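Local coordinates for major capsid protein (Faustovirus, PDB 5J7O), which forms the icosahedral outer shell of a large double-stranded DNA virus, folding as a double jelly-roll that assembles into trimeric capsomers, at the interface of chains A and B. Numbering follows the deposited sequence. Chains: chain A/B, major capsid protein.

Contact 1: the interface of chains A and B. Residues chain A 347, 349, 364, 367, 506; chain B 487-488, 503.
B:Arg488 lays the aliphatic part of its side chain over the ring of A:Tyr367, its CB sitting 3.5 Å from the ring centroid in a CH-pi contact. Further along, CD of the arginine comes down near the phenol end, 3.5 Å from A:Tyr367 CZ. The chain can follow the tyrosine in this way because it is extended from CG to NE (chi2 -176°), while the guanidinium itself turns away, its plane 63° from that of the ring. Arginine suits the place by offering methylenes to an aromatic face and a charge beyond it. That charge lies near the carboxylate of A:Glu347, though the salt bridge is long, with B:Arg488 NE 3.9 Å from A:Glu347 OE1. The same OE1 lies in the plane of the tyrosine ring at its edge and is modelled as accepting a hydrogen bond from the phenol, at a distance too short to be taken literally.

Beside this pair, B:Phe503 points the far end of its ring at two leucines of chain A. Its CE2 lies 3.7 Å from A:Leu349 CD2, and its CE1 is equally near A:Leu364 CD2, the second leucine crossing at about a right angle. Within chain B, B:Arg488 NH1 lies above one face of the B:Phe503 ring, toward its rim, and makes a weak hydrogen bond to B:Phe503 O. At the other end, the backbone N of B:Arg488 reaches A:Ser506 OG in a weak hydrogen bond of 3.3 Å. Strand-borne residues thus join two jelly-roll subunits of the trimer.

Contact 2: the interface of chains A and B. Residues chain A 534, 587-588; chain B 7, 9.
The backbone carbonyl of B:Lys7, in the irregular N-terminal segment of chain B, receives A:Arg588 from the short helix 586-589, with the donor in the carbonyl plane on a lone pair and a C=O...N angle of 143°. This is an N-terminal arm contact between double jelly-roll capsid subunits. The bond runs from A:Arg588 NH2 to B:Lys7 O, 2.7 Å, and the oxygen is tilted 20° out of the guanidinium plane. Because it is the main chain that accepts, this bond reads the path of the arm rather than the lysine side chain. Arginine suits the place by pairing an N-H donor for the carbonyl with a flat group on which methyls can rest.

The guanidinium is covered on both faces by isoleucines. From chain B, CD1 of B:Ile9 stands over its centre, 3.6 Å from A:Arg588 CZ; from chain A, CG2 of A:Ile534 lies across the opposite face, toward the rim. A branched aliphatic residue suits each side, leaving the N-H groups to reach outward at the edge. B:Ile9 brings its CD1 forward on an extended outer chain (chi2 -169°), approaching from the direction opposite to the arginine.

B:Lys7 crosses A:Ile534 obliquely, its extended chain passing the other branch of that isoleucine, where B:Lys7 CE is 3.5 Å from A:Ile534 CD1. Its long methylene run supplies the apolar contact, while its amine NZ stays 6.3 Å from A:Arg588 NH2, so the two probably like-charged groups are not in contact. A:Ser587 OG borders the methyl of B:Ile9 at 3.9 Å from CD1.

Contact 3: the interface of chains A and B. Residues chain A 71, 73, 102, 397; chain B 548, 552-553.
B:Tyr553 brings its hydroxyl to two polar groups of chain A: B:Tyr553 OH lies 2.8 Å from A:Tyr73 OH, in a hydrogen bond whose direction is not fixed, and 2.7 Å from A:Asn397 ND2, close enough for the amide to donate. Nearby, B:Tyr548, on helix 542-552, donates its phenol OH to A:Asp102 OD2 at 2.6 Å. The acceptor lies in the plane of the tyrosine ring at its edge, and the phenol arrives on the anti side of the oxygen, 20° out of the carboxylate plane. Tyrosine suits both places, its rigid ring carrying a hydroxyl far from the backbone.

In the next layer, A:Asp102 organises its neighbours. With CG held between the backbone N and the carbonyl carbon (chi1 57°), the carboxylate is placed where its OD2 meets B:Tyr548. OD2 also accepts from A:Tyr73 OH, on its syn side, so phenols of both chains share one oxygen. OD1 takes a nearly straight bond (163° at H) from A:Asn397 ND2, which would help orient the amide toward B:Tyr553. A:Asn397 also rests its CG over one face of the A:Tyr73 ring, toward the rim. Within chain B, B:Asn552 flanks both tyrosines, with CB over the B:Tyr548 ring and ND2 3.3 Å above the plane of the B:Tyr553 ring.

Contact 1: the interface of chains A and B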
ATOM      1  N   GLU A 347      30.673 -27.935 -11.305  1.00 41.67           N
ATOM      2  CA  GLU A 347      30.294 -29.020 -12.197  1.00 41.21           C
ATOM      3  C   GLU A 347      30.669 -30.349 -11.556  1.00 41.32           C
ATOM      4  O   GLU A 347      31.746 -30.480 -10.965  1.00 42.34           O
ATOM      5  CB  GLU A 347      30.975 -28.890 -13.566  1.00 41.33           C
ATOM      6  CG  GLU A 347      30.570 -27.652 -14.354  1.00 42.48           C
ATOM      7  CD  GLU A 347      31.387 -27.473 -15.620  1.00 44.34           C
ATOM      8  OE1 GLU A 347      30.824 -27.625 -16.725  1.00 43.34           O
ATOM      9  OE2 GLU A 347      32.598 -27.187 -15.509  1.00 46.03           O
ATOM     10  N   LEU A 349      30.889 -34.486 -12.512  1.00 39.27           N
ATOM     11  CA  LEU A 349      30.902 -35.499 -13.563  1.00 39.10           C
ATOM     12  C   LEU A 349      31.038 -36.866 -12.907  1.00 39.97           C
ATOM     13  O   LEU A 349      32.110 -37.210 -12.397  1.00 39.90           O
ATOM     14  CB  LEU A 349      32.041 -35.257 -14.555  1.00 38.52           C
ATOM     15  CG  LEU A 349      31.889 -34.171 -15.626  1.00 36.19           C
ATOM     16  CD1 LEU A 349      31.946 -32.773 -15.028  1.00 33.32           C
ATOM     17  CD2 LEU A 349      32.958 -34.338 -16.694  1.00 36.51           C
ATOM     18  N   LEU A 364      30.723 -41.362 -18.863  1.00 41.61           N
ATOM     19  CA  LEU A 364      30.023 -40.300 -18.150  1.00 38.79           C
ATOM     20  C   LEU A 364      28.516 -40.509 -18.260  1.00 38.15           C
ATOM     21  O   LEU A 364      27.961 -40.479 -19.364  1.00 39.19           O
ATOM     22  CB  LEU A 364      30.408 -38.932 -18.709  1.00 36.16           C
ATOM     23  CG  LEU A 364      29.606 -37.744 -18.172  1.00 33.54           C
ATOM     24  CD1 LEU A 364      29.959 -37.468 -16.719  1.00 33.25           C
ATOM     25  CD2 LEU A 364      29.820 -36.504 -19.031  1.00 32.68           C
ATOM     26  N   TYR A 367      25.818 -35.464 -15.516  1.00 43.26           N
ATOM     27  CA  TYR A 367      26.474 -34.169 -15.429  1.00 41.67           C
ATOM     28  C   TYR A 367      25.556 -33.198 -14.699  1.00 41.52           C
ATOM     29  O   TYR A 367      24.341 -33.193 -14.922  1.00 43.17           O
ATOM     30  CB  TYR A 367      26.820 -33.631 -16.827  1.00 40.81           C
ATOM     31  CG  TYR A 367      27.260 -32.180 -16.868  1.00 40.57           C
ATOM     32  CD1 TYR A 367      28.581 -31.824 -16.616  1.00 39.89           C
ATOM     33  CD2 TYR A 367      26.359 -31.169 -17.180  1.00 40.69           C
ATOM     34  CE1 TYR A 367      28.986 -30.503 -16.660  1.00 41.27           C
ATOM     35  CE2 TYR A 367      26.756 -29.844 -17.225  1.00 42.10           C
ATOM     36  CZ  TYR A 367      28.070 -29.518 -16.965  1.00 43.03           C
ATOM     37  OH  TYR A 367      28.469 -28.201 -17.009  1.00 44.04           O
ATOM     38  N   SER A 506      21.670 -34.983 -17.727  1.00 38.54           N
ATOM     39  CA  SER A 506      22.251 -33.665 -17.523  1.00 38.55           C
ATOM     40  C   SER A 506      21.244 -32.789 -16.795  1.00 37.08           C
ATOM     41  O   SER A 506      20.041 -32.868 -17.057  1.00 36.70           O
ATOM     42  CB  SER A 506      22.655 -33.017 -18.851  1.00 40.45           C
ATOM     43  OG  SER A 506      23.113 -31.692 -18.651  1.00 41.93           O
TER
ATOM     44  N   ALA B 487      23.641 -27.748 -20.486  1.00 29.86           N
ATOM     45  CA  ALA B 487      23.626 -29.197 -20.598  1.00 37.85           C
ATOM     46  C   ALA B 487      24.899 -29.654 -21.292  1.00 36.93           C
ATOM     47  O   ALA B 487      25.326 -29.052 -22.281  1.00 35.84           O
ATOM     48  CB  ALA B 487      22.392 -29.691 -21.366  1.00 39.13           C
ATOM     49  N   ARG B 488      25.500 -30.716 -20.762  1.00 39.13           N
ATOM     50  CA  ARG B 488      26.715 -31.297 -21.309  1.00 42.29           C
ATOM     51  C   ARG B 488      26.556 -32.808 -21.392  1.00 44.42           C
ATOM     52  O   ARG B 488      26.045 -33.437 -20.460  1.00 47.36           O
ATOM     53  CB  ARG B 488      27.938 -30.945 -20.452  1.00 43.09           C
ATOM     54  CG  ARG B 488      28.609 -29.620 -20.789  1.00 45.91           C
ATOM     55  CD  ARG B 488      29.858 -29.450 -19.936  1.00 50.25           C
ATOM     56  NE  ARG B 488      30.819 -28.494 -20.482  1.00 53.61           N
ATOM     57  CZ  ARG B 488      31.647 -28.760 -21.487  1.00 57.22           C
ATOM     58  NH1 ARG B 488      31.617 -29.946 -22.077  1.00 59.22           N
ATOM     59  NH2 ARG B 488      32.498 -27.836 -21.913  1.00 58.00           N
ATOM     60  N   PHE B 503      32.859 -33.958 -25.593  1.00 40.55           N
ATOM     61  CA  PHE B 503      32.121 -33.428 -24.447  1.00 41.44           C
ATOM     62  C   PHE B 503      31.343 -32.204 -24.926  1.00 41.68           C
ATOM     63  O   PHE B 503      31.780 -31.057 -24.804  1.00 42.81           O
ATOM     64  CB  PHE B 503      33.085 -33.093 -23.315  1.00 42.13           C
ATOM     65  CG  PHE B 503      32.434 -32.944 -21.971  1.00 34.23           C
ATOM     66  CD1 PHE B 503      31.121 -33.330 -21.761  1.00 33.83           C
ATOM     67  CD2 PHE B 503      33.145 -32.402 -20.913  1.00 34.23           C
ATOM     68  CE1 PHE B 503      30.534 -33.180 -20.518  1.00 41.21           C
ATOM     69  CE2 PHE B 503      32.562 -32.245 -19.673  1.00 38.16           C
ATOM     70  CZ  PHE B 503      31.257 -32.634 -19.473  1.00 38.46           C
TER

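Contact 2: the interface of chains A and B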
ATOM      1  N   ILE A 534       7.923   8.186  40.952  1.00 55.03           N
ATOM      2  CA  ILE A 534       6.564   7.876  40.524  1.00 53.62           C
ATOM      3  C   ILE A 534       6.623   7.059  39.243  1.00 51.39           C
ATOM      4  O   ILE A 534       7.302   7.444  38.286  1.00 52.56           O
ATOM      5  CB  ILE A 534       5.731   9.154  40.303  1.00 53.69           C
ATOM      6  CG1 ILE A 534       5.622   9.939  41.604  1.00 54.96           C
ATOM      7  CG2 ILE A 534       4.348   8.805  39.781  1.00 52.96           C
ATOM      8  CD1 ILE A 534       5.042   9.128  42.716  1.00 56.23           C
ATOM      9  N   SER A 587       8.389  19.266  37.714  1.00 59.60           N
ATOM     10  CA  SER A 587       9.020  18.715  38.911  1.00 60.25           C
ATOM     11  C   SER A 587       9.501  17.289  38.673  1.00 59.26           C
ATOM     12  O   SER A 587      10.637  16.936  39.009  1.00 59.13           O
ATOM     13  CB  SER A 587       8.041  18.760  40.084  1.00 61.63           C
ATOM     14  OG  SER A 587       6.887  17.983  39.813  1.00 62.00           O
ATOM     15  N   ARG A 588       8.644  16.456  38.080  1.00 58.37           N
ATOM     16  CA  ARG A 588       9.037  15.086  37.773  1.00 58.57           C
ATOM     17  C   ARG A 588       9.984  15.025  36.581  1.00 59.79           C
ATOM     18  O   ARG A 588      10.862  14.155  36.535  1.00 59.63           O
ATOM     19  CB  ARG A 588       7.795  14.238  37.509  1.00 56.81           C
ATOM     20  CG  ARG A 588       6.959  13.972  38.744  1.00 54.93           C
ATOM     21  CD  ARG A 588       5.581  13.458  38.374  1.00 53.18           C
ATOM     22  NE  ARG A 588       4.850  12.971  39.539  1.00 53.67           N
ATOM     23  CZ  ARG A 588       3.550  12.695  39.542  1.00 51.80           C
ATOM     24  NH1 ARG A 588       2.831  12.865  38.441  1.00 50.16           N
ATOM     25  NH2 ARG A 588       2.966  12.253  40.649  1.00 52.15           N
TER
ATOM     26  N   LYS B   7      -0.898   9.888  41.756  1.00 60.27           N
ATOM     27  CA  LYS B   7      -0.688  11.185  42.390  1.00 60.64           C
ATOM     28  C   LYS B   7      -0.723  12.316  41.367  1.00 59.72           C
ATOM     29  O   LYS B   7       0.289  12.626  40.737  1.00 58.38           O
ATOM     30  CB  LYS B   7       0.646  11.208  43.140  1.00 62.71           C
ATOM     31  CG  LYS B   7       0.901   9.991  44.011  1.00 64.26           C
ATOM     32  CD  LYS B   7       2.251  10.095  44.698  1.00 64.81           C
ATOM     33  CE  LYS B   7       2.663   8.768  45.310  1.00 64.74           C
ATOM     34  NZ  LYS B   7       4.096   8.780  45.728  1.00 64.74           N
ATOM     35  N   ILE B   9      -0.983  16.291  40.241  1.00 70.70           N
ATOM     36  CA  ILE B   9      -0.198  17.405  40.765  1.00 73.62           C
ATOM     37  C   ILE B   9      -0.923  18.734  40.577  1.00 78.24           C
ATOM     38  O   ILE B   9      -1.159  19.460  41.550  1.00 80.76           O
ATOM     39  CB  ILE B   9       1.197  17.438  40.116  1.00 72.22           C
ATOM     40  CG1 ILE B   9       1.979  16.178  40.498  1.00 72.24           C
ATOM     41  CG2 ILE B   9       1.947  18.683  40.539  1.00 72.29           C
ATOM     42  CD1 ILE B   9       3.448  16.229  40.143  1.00 72.58           C
TER

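Contact 3: the interface of chains A and B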
ATOM      1  N   TYR A  71      -1.498  34.841   1.611  1.00 45.18           N
ATOM      2  CA  TYR A  71      -0.136  34.368   1.800  1.00 44.02           C
ATOM      3  C   TYR A  71       0.580  34.252   0.461  1.00 44.05           C
ATOM      4  O   TYR A  71      -0.041  34.115  -0.595  1.00 45.00           O
ATOM      5  CB  TYR A  71      -0.093  33.021   2.553  1.00 41.89           C
ATOM      6  CG  TYR A  71      -0.746  31.845   1.853  1.00 41.54           C
ATOM      7  CD1 TYR A  71      -0.032  31.053   0.961  1.00 40.56           C
ATOM      8  CD2 TYR A  71      -2.066  31.502   2.116  1.00 42.47           C
ATOM      9  CE1 TYR A  71      -0.620  29.972   0.332  1.00 41.10           C
ATOM     10  CE2 TYR A  71      -2.664  30.421   1.494  1.00 42.42           C
ATOM     11  CZ  TYR A  71      -1.936  29.660   0.603  1.00 42.01           C
ATOM     12  OH  TYR A  71      -2.527  28.583  -0.019  1.00 41.22           O
ATOM     13  N   TYR A  73       4.679  32.693  -0.934  1.00 37.54           N
ATOM     14  CA  TYR A  73       5.987  32.144  -0.620  1.00 36.75           C
ATOM     15  C   TYR A  73       7.095  33.064  -1.126  1.00 38.49           C
ATOM     16  O   TYR A  73       6.892  33.900  -2.012  1.00 39.55           O
ATOM     17  CB  TYR A  73       6.145  30.751  -1.227  1.00 35.76           C
ATOM     18  CG  TYR A  73       5.367  29.680  -0.500  1.00 34.73           C
ATOM     19  CD1 TYR A  73       5.944  28.969   0.543  1.00 34.70           C
ATOM     20  CD2 TYR A  73       4.058  29.383  -0.852  1.00 35.20           C
ATOM     21  CE1 TYR A  73       5.241  27.991   1.214  1.00 35.60           C
ATOM     22  CE2 TYR A  73       3.345  28.404  -0.185  1.00 36.28           C
ATOM     23  CZ  TYR A  73       3.942  27.711   0.847  1.00 37.15           C
ATOM     24  OH  TYR A  73       3.241  26.736   1.517  1.00 38.76           O
ATOM     25  N   ASP A 102       5.007  28.070   7.255  1.00 41.44           N
ATOM     26  CA  ASP A 102       5.655  26.824   6.863  1.00 40.66           C
ATOM     27  C   ASP A 102       6.896  27.086   6.018  1.00 39.64           C
ATOM     28  O   ASP A 102       6.927  28.005   5.194  1.00 39.86           O
ATOM     29  CB  ASP A 102       4.674  25.931   6.100  1.00 42.52           C
ATOM     30  CG  ASP A 102       4.090  26.608   4.877  1.00 45.04           C
ATOM     31  OD1 ASP A 102       3.094  27.347   5.024  1.00 46.22           O
ATOM     32  OD2 ASP A 102       4.617  26.387   3.767  1.00 45.37           O
ATOM     33  N   ASN A 397       6.731  30.699   3.807  1.00 38.16           N
ATOM     34  CA  ASN A 397       5.360  31.149   3.600  1.00 39.42           C
ATOM     35  C   ASN A 397       5.135  32.417   4.415  1.00 39.16           C
ATOM     36  O   ASN A 397       5.325  32.416   5.636  1.00 39.89           O
ATOM     37  CB  ASN A 397       4.371  30.059   4.005  1.00 40.11           C
ATOM     38  CG  ASN A 397       2.995  30.266   3.400  1.00 41.55           C
ATOM     39  OD1 ASN A 397       2.701  31.326   2.847  1.00 41.53           O
ATOM     40  ND2 ASN A 397       2.143  29.253   3.505  1.00 43.48           N
TER
ATOM     41  N   TYR B 548       5.318  19.260  -2.660  1.00 34.10           N
ATOM     42  CA  TYR B 548       5.323  20.019  -1.413  1.00 33.32           C
ATOM     43  C   TYR B 548       3.925  20.498  -1.037  1.00 32.31           C
ATOM     44  O   TYR B 548       3.474  20.287   0.095  1.00 32.17           O
ATOM     45  CB  TYR B 548       6.278  21.207  -1.499  1.00 32.77           C
ATOM     46  CG  TYR B 548       6.226  22.035  -0.241  1.00 34.24           C
ATOM     47  CD1 TYR B 548       5.699  23.319  -0.247  1.00 35.21           C
ATOM     48  CD2 TYR B 548       6.662  21.510   0.967  1.00 35.04           C
ATOM     49  CE1 TYR B 548       5.637  24.068   0.914  1.00 35.22           C
ATOM     50  CE2 TYR B 548       6.600  22.246   2.129  1.00 35.08           C
ATOM     51  CZ  TYR B 548       6.090  23.525   2.098  1.00 35.63           C
ATOM     52  OH  TYR B 548       6.030  24.260   3.258  1.00 37.95           O
ATOM     53  N   ASN B 552       1.802  19.491   2.398  1.00 31.94           N
ATOM     54  CA  ASN B 552       1.658  20.408   3.523  1.00 30.72           C
ATOM     55  C   ASN B 552       0.194  20.694   3.837  1.00 29.18           C
ATOM     56  O   ASN B 552      -0.215  20.663   5.003  1.00 31.60           O
ATOM     57  CB  ASN B 552       2.409  21.709   3.230  1.00 30.81           C
ATOM     58  CG  ASN B 552       2.379  22.677   4.397  1.00 31.49           C
ATOM     59  OD1 ASN B 552       3.045  22.466   5.410  1.00 31.64           O
ATOM     60  ND2 ASN B 552       1.612  23.752   4.256  1.00 32.14           N
ATOM     61  N   TYR B 553      -0.609  20.966   2.815  1.00 28.06           N
ATOM     62  CA  TYR B 553      -1.968  21.455   2.992  1.00 28.77           C
ATOM     63  C   TYR B 553      -2.991  20.327   2.912  1.00 29.26           C
ATOM     64  O   TYR B 553      -2.708  19.224   2.436  1.00 29.79           O
ATOM     65  CB  TYR B 553      -2.303  22.508   1.934  1.00 28.75           C
ATOM     66  CG  TYR B 553      -1.509  23.790   2.040  1.00 30.55           C
ATOM     67  CD1 TYR B 553      -0.284  23.927   1.401  1.00 30.72           C
ATOM     68  CD2 TYR B 553      -1.993  24.869   2.767  1.00 29.76           C
ATOM     69  CE1 TYR B 553       0.439  25.100   1.492  1.00 31.69           C
ATOM     70  CE2 TYR B 553      -1.278  26.045   2.863  1.00 30.96           C
ATOM     71  CZ  TYR B 553      -0.063  26.156   2.224  1.00 32.37           C
ATOM     72  OH  TYR B 553       0.654  27.327   2.316  1.00 32.39           O
TER

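The contacts are spread widely over one interface between neighbouring copies: contact 1 lies about 78 Å from contact 2 and 68 Å from contact 3, while contacts 2 and 3 are about 40 Å apart, all measured between centres of C-alpha atoms. They have no residue in common. Contact 1 draws on strand 503-521 from both chains, but with different residues, as fits an interface that is not an exact two-fold. Contact 2 uses an N-terminal arm, and contact 3 the C-terminal part of helix 542-552 and the residue after it, against strands 69-76, 99-109 and 389-401. In a trimer, such separated anchor points probably resist tilting of one subunit against the next.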